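Mandelate racemase/muconate lactonizing enzyme (Polaromonas sp., PDB 2OG9) probably interconverts the enantiomers of mandelate or a related hydroxy acid, as a mandelate racemase-like enzyme of the enolase superfamily. Local coordinates at residues S137-L142 / L324-P329; S148-N153 / A207-V212; D164-N169 / I194-A199; T296-I301 / L310-H315. All coordinates share one frame; numbering follows the deposited sequence.

Overall arrangement
From the N terminus the chain first lays down three strands of the antiparallel sheet and the helices of the capping domain, then reaches helix 138-142, where contact 1 opens the longest loop; it closes at the end of helix 318-326, and the other three contacts lie within it. Contact 2 joins strand 148-152 to strand 210-213, and contact 3, between helices 163-175 and 190-204, is nested inside it. Contact 4 follows in series, tying helix 295-307 to strand 311-312. Contacts 3 and 4 lie within the TIM barrel, contact 2 joins its parallel sheet to the mixed sheet holding 148-152, and contact 1 ties helix 318-326 to helix 138-142. Contacts 1 and 4 touch.

Contact 1: S137-L142 / L324-P329; sequences SLAKLL and LAAAYP
A buried, wholly apolar contact, in which Ala-139 and Leu-142 meet Leu-324, Ala-326 and Ala-327, packs the short helix 138-142 against the C-terminal end of helix 318-326. Leu-142 makes the closest approach: with CG anti to its carbonyl carbon (chi1 -64°), its CD1 meets CD2 of Leu-324 at 3.7 Å, the two side chains crossing at a slant. The CB of Leu-324 points away from the other segment, and its CD2 branch makes the return. Nearer the backbones, Leu-142 CB lies 4.1 Å from Ala-327 CB, while the methyls of Ala-139 and Ala-326 meet at 4.0 Å, CB to CB. These small side chains let the main chains approach to 6.1 Å between the CA atoms of Ala-139 and Ala-327. Ser-137 caps helix 138-142, its OG accepting from Lys-140 N at 3.1 Å, and Ala-139 N is hydrogen-bonded to His-323 ND1 on the partner helix. On another side, Lys-140 forms salt bridges with Asp-91 and Asp-94 of the second subunit. No hydrogen bond crosses between the two segments, so their fit rests on packing of aliphatic carbons, mostly methyls, with polar links supplied by flanking residues such as His-323.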
# COMPACT_ATOMS: atom_id res chain seq x y z
N SER A 137 39.33 -20.12 11.69
CA SER A 137 38.43 -20.92 10.87
C SER A 137 37.57 -19.87 10.17
O SER A 137 37.57 -18.70 10.56
CB SER A 137 37.54 -21.79 11.77
OG SER A 137 36.78 -20.99 12.65
N LEU A 138 36.86 -20.26 9.12
CA LEU A 138 36.02 -19.30 8.42
C LEU A 138 34.97 -18.77 9.39
O LEU A 138 34.66 -17.58 9.39
CB LEU A 138 35.33 -19.96 7.22
CG LEU A 138 34.34 -19.07 6.45
CD1 LEU A 138 35.04 -17.81 5.95
CD2 LEU A 138 33.75 -19.84 5.29
N ALA A 139 34.44 -19.66 10.23
CA ALA A 139 33.42 -19.25 11.19
C ALA A 139 33.92 -18.16 12.14
O ALA A 139 33.19 -17.23 12.46
CB ALA A 139 32.94 -20.46 12.00
N LYS A 140 35.16 -18.29 12.61
CA LYS A 140 35.72 -17.31 13.52
C LYS A 140 36.10 -16.02 12.81
O LYS A 140 36.07 -14.95 13.41
CB LYS A 140 36.93 -17.90 14.27
CG LYS A 140 36.55 -18.99 15.28
CD LYS A 140 35.73 -18.43 16.45
CE LYS A 140 35.27 -19.54 17.39
NZ LYS A 140 34.63 -19.02 18.65
N LEU A 141 36.47 -16.11 11.53
CA LEU A 141 36.82 -14.90 10.79
C LEU A 141 35.56 -14.05 10.67
O LEU A 141 35.58 -12.84 10.89
CB LEU A 141 37.34 -15.24 9.40
CG LEU A 141 37.55 -14.05 8.46
CD1 LEU A 141 38.68 -13.17 8.99
CD2 LEU A 141 37.89 -14.55 7.06
N LEU A 142 34.45 -14.69 10.34
CA LEU A 142 33.18 -14.00 10.20
C LEU A 142 32.63 -13.60 11.56
O LEU A 142 31.95 -12.58 11.69
CB LEU A 142 32.16 -14.90 9.51
CG LEU A 142 32.45 -15.34 8.07
CD1 LEU A 142 31.36 -16.30 7.62
CD2 LEU A 142 32.50 -14.11 7.17
N LEU A 324 29.16 -20.90 7.75
CA LEU A 324 28.23 -19.80 7.52
C LEU A 324 27.07 -19.84 8.52
O LEU A 324 26.67 -18.80 9.04
CB LEU A 324 27.72 -19.86 6.07
CG LEU A 324 28.84 -19.68 5.03
CD1 LEU A 324 28.31 -19.92 3.62
CD2 LEU A 324 29.43 -18.29 5.14
N ALA A 325 26.56 -21.03 8.79
CA ALA A 325 25.46 -21.18 9.75
C ALA A 325 25.90 -20.76 11.15
O ALA A 325 25.12 -20.19 11.92
CB ALA A 325 24.97 -22.62 9.77
N ALA A 326 27.15 -21.03 11.49
CA ALA A 326 27.66 -20.68 12.81
C ALA A 326 27.64 -19.16 13.01
O ALA A 326 27.53 -18.67 14.14
CB ALA A 326 29.09 -21.20 12.98
N ALA A 327 27.75 -18.43 11.91
CA ALA A 327 27.77 -16.97 11.96
C ALA A 327 26.40 -16.29 11.95
O ALA A 327 26.32 -15.07 12.05
CB ALA A 327 28.62 -16.44 10.78
N TYR A 328 25.32 -17.06 11.84
CA TYR A 328 23.97 -16.47 11.82
C TYR A 328 23.48 -16.28 13.26
O TYR A 328 23.62 -17.17 14.10
CB TYR A 328 23.01 -17.39 11.06
CG TYR A 328 21.72 -16.71 10.62
CD1 TYR A 328 21.73 -15.73 9.63
CD2 TYR A 328 20.50 -17.05 11.19
CE1 TYR A 328 20.55 -15.10 9.21
CE2 TYR A 328 19.31 -16.43 10.79
CZ TYR A 328 19.35 -15.46 9.80
OH TYR A 328 18.18 -14.83 9.41
N PRO A 329 22.87 -15.12 13.56
CA PRO A 329 22.36 -14.79 14.90
C PRO A 329 21.39 -15.79 15.52
O PRO A 329 21.50 -16.10 16.71
CB PRO A 329 21.71 -13.42 14.69
CG PRO A 329 22.49 -12.83 13.54
CD PRO A 329 22.61 -14.01 12.62

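Contact 2: S148-N153 / A207-V212; sequences SVRCYN and AVPLMV
Both Tyr-152 and Met-211, a selenomethionine, place CG between the backbone N and the carbonyl carbon, with chi1 at 64° and 41°, and these torsions bring the ring and the selenomethionine together. The chain of Met-211 then bends at chi2 and again at chi3, laying its terminal methyl over one face of the tyrosine. CE stands 3.9 Å from the centroid of the Tyr-152 ring, 23° off the ring normal, in a CH-pi contact. The methyl is displaced toward the CG end of the ring, where CB is attached: its nearest atom is Tyr-152 CG, at 3.6 Å from Met-211 CE, followed by CD2. The selenium sits more obliquely, with Met-211 SE 4.8 Å from the ring centroid, a Met-aromatic contact in which CE makes the closer approach. The two side chains cross at roughly a right angle.

Toward the other end of the contact, Arg-150 bends at chi3 and brings its guanidinium near the ring of Pro-209. NH2 of Arg-150 lies 4.0 Å from Pro-209 CG, a van der Waals approach without a hydrogen bond. The backbones remain well separated, 8.4 Å between Tyr-152 CA and Pro-209 CA, and no hydrogen bond joins these segments directly; side chains bridge the gap.

Strand 148-152 pairs through its backbone with strands 333-335 and 354-356, whereas strand 210-213 belongs to the parallel barrel sheet beside 181-184 and 238-239. Trp-237 packs edge-to-face on Tyr-152 and also touches Met-211, and Lys-182 of strand 181-184 touches both residues.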
# COMPACT_ATOMS: atom_id res chain seq x y z
N SER A 148 28.70 -25.23 17.50
CA SER A 148 28.11 -26.42 16.90
C SER A 148 26.74 -26.01 16.36
O SER A 148 26.13 -25.10 16.90
CB SER A 148 27.98 -27.55 17.92
OG SER A 148 27.02 -27.24 18.91
N VAL A 149 26.27 -26.70 15.33
CA VAL A 149 25.00 -26.37 14.68
C VAL A 149 24.03 -27.56 14.61
O VAL A 149 24.43 -28.68 14.32
CB VAL A 149 25.26 -25.87 13.24
CG1 VAL A 149 23.95 -25.53 12.55
CG2 VAL A 149 26.17 -24.64 13.28
N ARG A 150 22.75 -27.30 14.87
CA ARG A 150 21.75 -28.36 14.81
C ARG A 150 21.83 -29.01 13.43
O ARG A 150 21.95 -28.31 12.43
CB ARG A 150 20.33 -27.81 15.03
CG ARG A 150 20.13 -27.05 16.33
CD ARG A 150 18.64 -26.94 16.68
NE ARG A 150 18.09 -28.23 17.09
CZ ARG A 150 16.86 -28.40 17.59
NH1 ARG A 150 16.05 -27.37 17.73
NH2 ARG A 150 16.45 -29.61 17.96
N CYS A 151 21.78 -30.33 13.38
CA CYS A 151 21.86 -31.02 12.10
C CYS A 151 20.75 -32.06 11.96
O CYS A 151 20.15 -32.49 12.95
CB CYS A 151 23.22 -31.70 11.92
SG CYS A 151 23.55 -33.08 13.07
N TYR A 152 20.50 -32.46 10.71
CA TYR A 152 19.48 -33.44 10.40
C TYR A 152 19.93 -34.17 9.14
O TYR A 152 20.84 -33.71 8.45
CB TYR A 152 18.15 -32.74 10.13
CG TYR A 152 18.17 -31.83 8.92
CD1 TYR A 152 17.71 -32.27 7.68
CD2 TYR A 152 18.65 -30.52 9.01
CE1 TYR A 152 17.73 -31.43 6.56
CE2 TYR A 152 18.67 -29.67 7.90
CZ TYR A 152 18.21 -30.14 6.68
OH TYR A 152 18.25 -29.31 5.57
N ASN A 153 19.31 -35.31 8.86
CA ASN A 153 19.65 -36.07 7.67
C ASN A 153 18.43 -36.84 7.16
O ASN A 153 17.39 -36.87 7.83
CB ASN A 153 20.84 -37.01 7.95
CG ASN A 153 20.43 -38.32 8.63
OD1 ASN A 153 19.36 -38.44 9.22
ND2 ASN A 153 21.32 -39.31 8.55
N ALA A 207 9.81 -37.08 20.22
CA ALA A 207 10.98 -36.30 20.63
C ALA A 207 12.01 -36.10 19.52
O ALA A 207 12.96 -35.33 19.69
CB ALA A 207 11.63 -36.96 21.83
N VAL A 208 11.84 -36.78 18.39
CA VAL A 208 12.78 -36.64 17.29
C VAL A 208 12.24 -35.66 16.25
O VAL A 208 11.20 -35.90 15.65
CB VAL A 208 13.04 -38.00 16.60
CG1 VAL A 208 14.08 -37.85 15.50
CG2 VAL A 208 13.50 -39.02 17.63
N PRO A 209 12.93 -34.52 16.05
CA PRO A 209 12.48 -33.53 15.08
C PRO A 209 12.31 -34.14 13.70
O PRO A 209 13.18 -34.89 13.23
CB PRO A 209 13.59 -32.47 15.12
CG PRO A 209 14.09 -32.57 16.54
CD PRO A 209 14.15 -34.07 16.75
N LEU A 210 11.20 -33.81 13.04
CA LEU A 210 10.93 -34.32 11.70
C LEU A 210 10.56 -33.21 10.72
O LEU A 210 9.83 -32.28 11.06
CB LEU A 210 9.77 -35.32 11.73
CG LEU A 210 9.90 -36.63 12.52
CD1 LEU A 210 8.64 -37.45 12.31
CD2 LEU A 210 11.13 -37.41 12.06
N MSE A 211 11.07 -33.32 9.50
CA MSE A 211 10.76 -32.35 8.45
C MSE A 211 10.49 -33.11 7.16
O MSE A 211 10.92 -34.24 7.01
CB MSE A 211 11.91 -31.34 8.24
CG MSE A 211 13.32 -31.90 8.27
SE MSE A 211 14.05 -31.93 10.07
CE MSE A 211 15.10 -30.28 10.06
N VAL A 212 9.76 -32.49 6.24
CA VAL A 212 9.47 -33.13 4.96
C VAL A 212 9.90 -32.22 3.81
O VAL A 212 9.95 -31.00 3.95
CB VAL A 212 7.97 -33.50 4.81
CG1 VAL A 212 7.55 -34.44 5.94
CG2 VAL A 212 7.11 -32.25 4.81

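Contact 3: D164-N169 / I194-A199; sequences DQLMVN and IARVTA
Apolar packing joins Met-167, a selenomethionine, to Ala-199 where segments 164-169 and 194-199 come nearest, 7.9 Å apart at the CA atoms of these two residues. The selenium of Met-167 lies 4.3 Å from Ala-199 CB. Beyond it the chain bends at chi3 (83°), carrying the terminal methyl past the side chain to the backbone, where Met-167 CE comes within 3.3 Å of Ala-199 O. This is a close van der Waals approach of a methyl to a carbonyl oxygen.

A mixed apolar and polar contact lies beside it. The CD1 branch of Leu-166 rests against the guanidinium of Arg-196, 3.8 Å from NH2, and the two side chains cross at about a right angle. The bend of Arg-196 at chi3 brings this group toward the neighbouring helix. Its NH2 donates to the main-chain oxygen of Thr-161, just ahead of helix 163-175, so the same nitrogen that borders the leucine methyl also ties helix 190-204 to the chain entering its neighbour.

Hydrogen bonding between the six-residue segments themselves is absent; the backbone bonds inside them, such as that from Thr-198 N to Ile-194 O, serve their own helices.

Ile-163, Val-200 and His-203 extend the interface along the two helices. Side-by-side packing of the helices that precede and follow a strand in sequence, here 181-184, is characteristic of the outer helical layer of a TIM barrel, the C-terminal domain fold of the enolase superfamily.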
# COMPACT_ATOMS: atom_id res chain seq x y z
N ASP A 164 9.90 -49.54 6.34
CA ASP A 164 10.63 -50.25 7.39
C ASP A 164 12.15 -50.10 7.33
O ASP A 164 12.82 -50.09 8.36
CB ASP A 164 10.24 -51.73 7.39
CG ASP A 164 8.85 -51.97 7.99
OD1 ASP A 164 8.65 -51.64 9.18
OD2 ASP A 164 7.96 -52.49 7.27
N GLN A 165 12.69 -49.97 6.12
CA GLN A 165 14.13 -49.78 5.96
C GLN A 165 14.51 -48.37 6.40
O GLN A 165 15.47 -48.17 7.15
CB GLN A 165 14.54 -49.97 4.50
CG GLN A 165 14.57 -51.41 4.02
CD GLN A 165 15.10 -51.53 2.61
OE1 GLN A 165 16.16 -50.98 2.28
NE2 GLN A 165 14.38 -52.25 1.76
N LEU A 166 13.75 -47.39 5.92
CA LEU A 166 14.00 -46.00 6.26
C LEU A 166 13.83 -45.81 7.76
O LEU A 166 14.46 -44.95 8.36
CB LEU A 166 13.02 -45.10 5.48
CG LEU A 166 13.21 -43.58 5.52
CD1 LEU A 166 12.45 -42.96 4.36
CD2 LEU A 166 12.72 -43.03 6.85
N MSE A 167 12.99 -46.64 8.37
CA MSE A 167 12.74 -46.58 9.80
C MSE A 167 13.94 -47.02 10.64
O MSE A 167 14.24 -46.41 11.66
CB MSE A 167 11.52 -47.43 10.17
CG MSE A 167 10.20 -46.78 9.79
SE MSE A 167 8.70 -47.97 9.95
CE MSE A 167 8.35 -47.80 11.84
N VAL A 168 14.61 -48.08 10.20
CA VAL A 168 15.78 -48.57 10.92
C VAL A 168 16.99 -47.70 10.60
O VAL A 168 17.90 -47.54 11.42
CB VAL A 168 16.09 -50.06 10.58
CG1 VAL A 168 14.96 -50.95 11.05
CG2 VAL A 168 16.31 -50.23 9.08
N ASN A 169 17.00 -47.12 9.40
CA ASN A 169 18.08 -46.24 8.96
C ASN A 169 18.03 -44.94 9.77
O ASN A 169 19.05 -44.44 10.25
CB ASN A 169 17.94 -45.92 7.47
CG ASN A 169 18.43 -47.05 6.58
OD1 ASN A 169 18.29 -48.22 6.90
ND2 ASN A 169 19.00 -46.68 5.43
N ILE A 194 1.60 -39.48 3.81
CA ILE A 194 1.02 -39.36 5.14
C ILE A 194 1.23 -40.64 5.94
O ILE A 194 1.48 -40.60 7.14
CB ILE A 194 -0.49 -39.05 5.06
CG1 ILE A 194 -0.71 -37.76 4.26
CG2 ILE A 194 -1.08 -38.90 6.45
CD1 ILE A 194 -2.15 -37.34 4.14
N ALA A 195 1.14 -41.78 5.26
CA ALA A 195 1.33 -43.07 5.91
C ALA A 195 2.79 -43.24 6.31
O ALA A 195 3.10 -43.60 7.45
CB ALA A 195 0.92 -44.19 4.96
N ARG A 196 3.69 -42.98 5.37
CA ARG A 196 5.12 -43.09 5.62
C ARG A 196 5.59 -42.19 6.76
O ARG A 196 6.35 -42.62 7.62
CB ARG A 196 5.90 -42.77 4.33
CG ARG A 196 5.69 -43.80 3.23
CD ARG A 196 6.14 -43.29 1.87
NE ARG A 196 7.58 -43.06 1.78
CZ ARG A 196 8.50 -44.02 1.85
NH1 ARG A 196 8.13 -45.29 2.00
NH2 ARG A 196 9.79 -43.72 1.75
N VAL A 197 5.12 -40.94 6.76
CA VAL A 197 5.49 -39.99 7.80
C VAL A 197 4.92 -40.44 9.14
O VAL A 197 5.57 -40.32 10.18
CB VAL A 197 4.99 -38.56 7.48
CG1 VAL A 197 5.31 -37.62 8.64
CG2 VAL A 197 5.65 -38.05 6.21
N THR A 198 3.69 -40.95 9.12
CA THR A 198 3.04 -41.42 10.34
C THR A 198 3.86 -42.58 10.89
O THR A 198 4.09 -42.67 12.10
CB THR A 198 1.60 -41.91 10.06
OG1 THR A 198 0.81 -40.82 9.55
CG2 THR A 198 0.95 -42.42 11.35
N ALA A 199 4.29 -43.46 9.99
CA ALA A 199 5.08 -44.63 10.35
C ALA A 199 6.42 -44.24 10.96
O ALA A 199 6.87 -44.84 11.95
CB ALA A 199 5.31 -45.50 9.13

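Contact 4: T296-I301 / L310-H315; sequences TPFLKI and LMLAPH
Phe-298 meets Pro-314 and Leu-312 through the far end of its ring. CZ lies 4.0 Å from Pro-314 CG, which sits at the ring edge, near the ring plane; the contact is therefore edge-on, and the two side chains cross at about a right angle. Leu-312 contributes its CD2 methyl, 4.2 Å from Phe-298 CZ, approaching the ring obliquely. One aromatic carbon thus touches both partners, and all three side chains are buried.

The reach comes from the phenylalanine. Its CG is anti to the backbone N (chi1 -178°), which extends the ring from helix 295-307 toward the strand and spans a gap whose nearest CA atoms, of Phe-298 and Pro-314, are 9.6 Å apart. Leu-312 and Pro-314, two residues apart, both direct CB toward the helix.

Helix 295-307 leads through a short turn into strand 311-312 and packs against it, the helix-on-strand layering of the TIM barrel, in which 311-312 lies beside 284-285 in the parallel sheet. Backbone bonds from Met-311 and Ala-313 to Leu-285 hold the strand in that sheet, and Leu-312 is bonded through its backbone to Trp-333.

Farther out, Pro-287 touches both Phe-298 and Leu-312, and contact 1 packs here too, with Leu-324 CB against Phe-298 CE2 and the ring of Tyr-328 against Leu-312 CB. At the start of the helix segment, Thr-296 OG1 is hydrogen-bonded to Asp-123 and Trp-127 of helix 114-133.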
# COMPACT_ATOMS: atom_id res chain seq x y z
N THR A 296 30.33 -14.32 -0.61
CA THR A 296 30.03 -12.90 -0.70
C THR A 296 28.52 -12.65 -0.91
O THR A 296 27.91 -11.92 -0.14
CB THR A 296 30.88 -12.21 -1.80
OG1 THR A 296 32.25 -12.15 -1.37
CG2 THR A 296 30.38 -10.80 -2.09
N PRO A 297 27.91 -13.25 -1.95
CA PRO A 297 26.47 -13.00 -2.11
C PRO A 297 25.65 -13.67 -1.00
O PRO A 297 24.59 -13.17 -0.61
CB PRO A 297 26.16 -13.54 -3.51
CG PRO A 297 27.28 -14.51 -3.79
CD PRO A 297 28.48 -13.86 -3.17
N PHE A 298 26.15 -14.78 -0.48
CA PHE A 298 25.47 -15.49 0.60
C PHE A 298 25.36 -14.58 1.83
O PHE A 298 24.32 -14.55 2.50
CB PHE A 298 26.24 -16.76 0.99
CG PHE A 298 25.57 -17.58 2.07
CD1 PHE A 298 24.83 -18.71 1.75
CD2 PHE A 298 25.66 -17.20 3.41
CE1 PHE A 298 24.20 -19.46 2.75
CE2 PHE A 298 25.03 -17.94 4.41
CZ PHE A 298 24.30 -19.07 4.07
N LEU A 299 26.42 -13.84 2.14
CA LEU A 299 26.39 -12.94 3.29
C LEU A 299 25.36 -11.83 3.10
O LEU A 299 24.72 -11.41 4.06
CB LEU A 299 27.77 -12.34 3.54
CG LEU A 299 28.84 -13.35 3.97
CD1 LEU A 299 30.16 -12.64 4.15
CD2 LEU A 299 28.41 -14.05 5.26
N LYS A 300 25.21 -11.36 1.87
CA LYS A 300 24.23 -10.31 1.60
C LYS A 300 22.83 -10.87 1.85
O LYS A 300 21.96 -10.21 2.41
CB LYS A 300 24.36 -9.80 0.17
CG LYS A 300 25.70 -9.12 -0.09
CD LYS A 300 25.89 -8.76 -1.56
CE LYS A 300 27.24 -8.08 -1.77
NZ LYS A 300 27.53 -7.85 -3.21
N ILE A 301 22.62 -12.11 1.42
CA ILE A 301 21.34 -12.78 1.60
C ILE A 301 21.07 -13.00 3.09
O ILE A 301 19.96 -12.76 3.55
CB ILE A 301 21.33 -14.14 0.85
CG1 ILE A 301 21.43 -13.90 -0.66
CG2 ILE A 301 20.05 -14.92 1.18
CD1 ILE A 301 21.79 -15.14 -1.44
N LEU A 310 13.98 -13.81 9.84
CA LEU A 310 13.82 -15.21 9.42
C LEU A 310 14.86 -16.16 10.01
O LEU A 310 15.88 -15.73 10.55
CB LEU A 310 13.88 -15.30 7.89
CG LEU A 310 12.96 -14.39 7.09
CD1 LEU A 310 13.17 -14.65 5.60
CD2 LEU A 310 11.51 -14.64 7.47
N MSE A 311 14.58 -17.45 9.87
CA MSE A 311 15.45 -18.52 10.34
C MSE A 311 16.27 -18.96 9.12
O MSE A 311 15.85 -18.76 7.98
CB MSE A 311 14.64 -19.73 10.83
CG MSE A 311 13.66 -19.45 11.95
SE MSE A 311 14.53 -19.11 13.63
CE MSE A 311 15.05 -20.92 14.11
N LEU A 312 17.43 -19.57 9.37
CA LEU A 312 18.30 -20.01 8.30
C LEU A 312 18.55 -21.51 8.29
O LEU A 312 18.80 -22.12 9.34
CB LEU A 312 19.64 -19.28 8.40
CG LEU A 312 20.55 -19.34 7.18
CD1 LEU A 312 19.97 -18.46 6.08
CD2 LEU A 312 21.94 -18.86 7.56
N ALA A 313 18.48 -22.11 7.10
CA ALA A 313 18.74 -23.53 6.93
C ALA A 313 19.44 -23.70 5.57
O ALA A 313 18.82 -24.12 4.60
CB ALA A 313 17.42 -24.32 6.95
N PRO A 314 20.74 -23.36 5.50
CA PRO A 314 21.50 -23.47 4.25
C PRO A 314 21.39 -24.87 3.66
O PRO A 314 21.32 -25.85 4.40
CB PRO A 314 22.93 -23.14 4.69
CG PRO A 314 22.74 -22.24 5.87
CD PRO A 314 21.60 -22.90 6.61
N HIS A 315 21.38 -24.95 2.34
CA HIS A 315 21.22 -26.23 1.65
C HIS A 315 22.50 -26.77 1.00
O HIS A 315 23.26 -26.01 0.39
CB HIS A 315 20.13 -26.09 0.58
CG HIS A 315 19.92 -27.33 -0.24
ND1 HIS A 315 19.40 -28.49 0.28
CD2 HIS A 315 20.16 -27.59 -1.55
CE1 HIS A 315 19.33 -29.41 -0.66
NE2 HIS A 315 19.79 -28.89 -1.79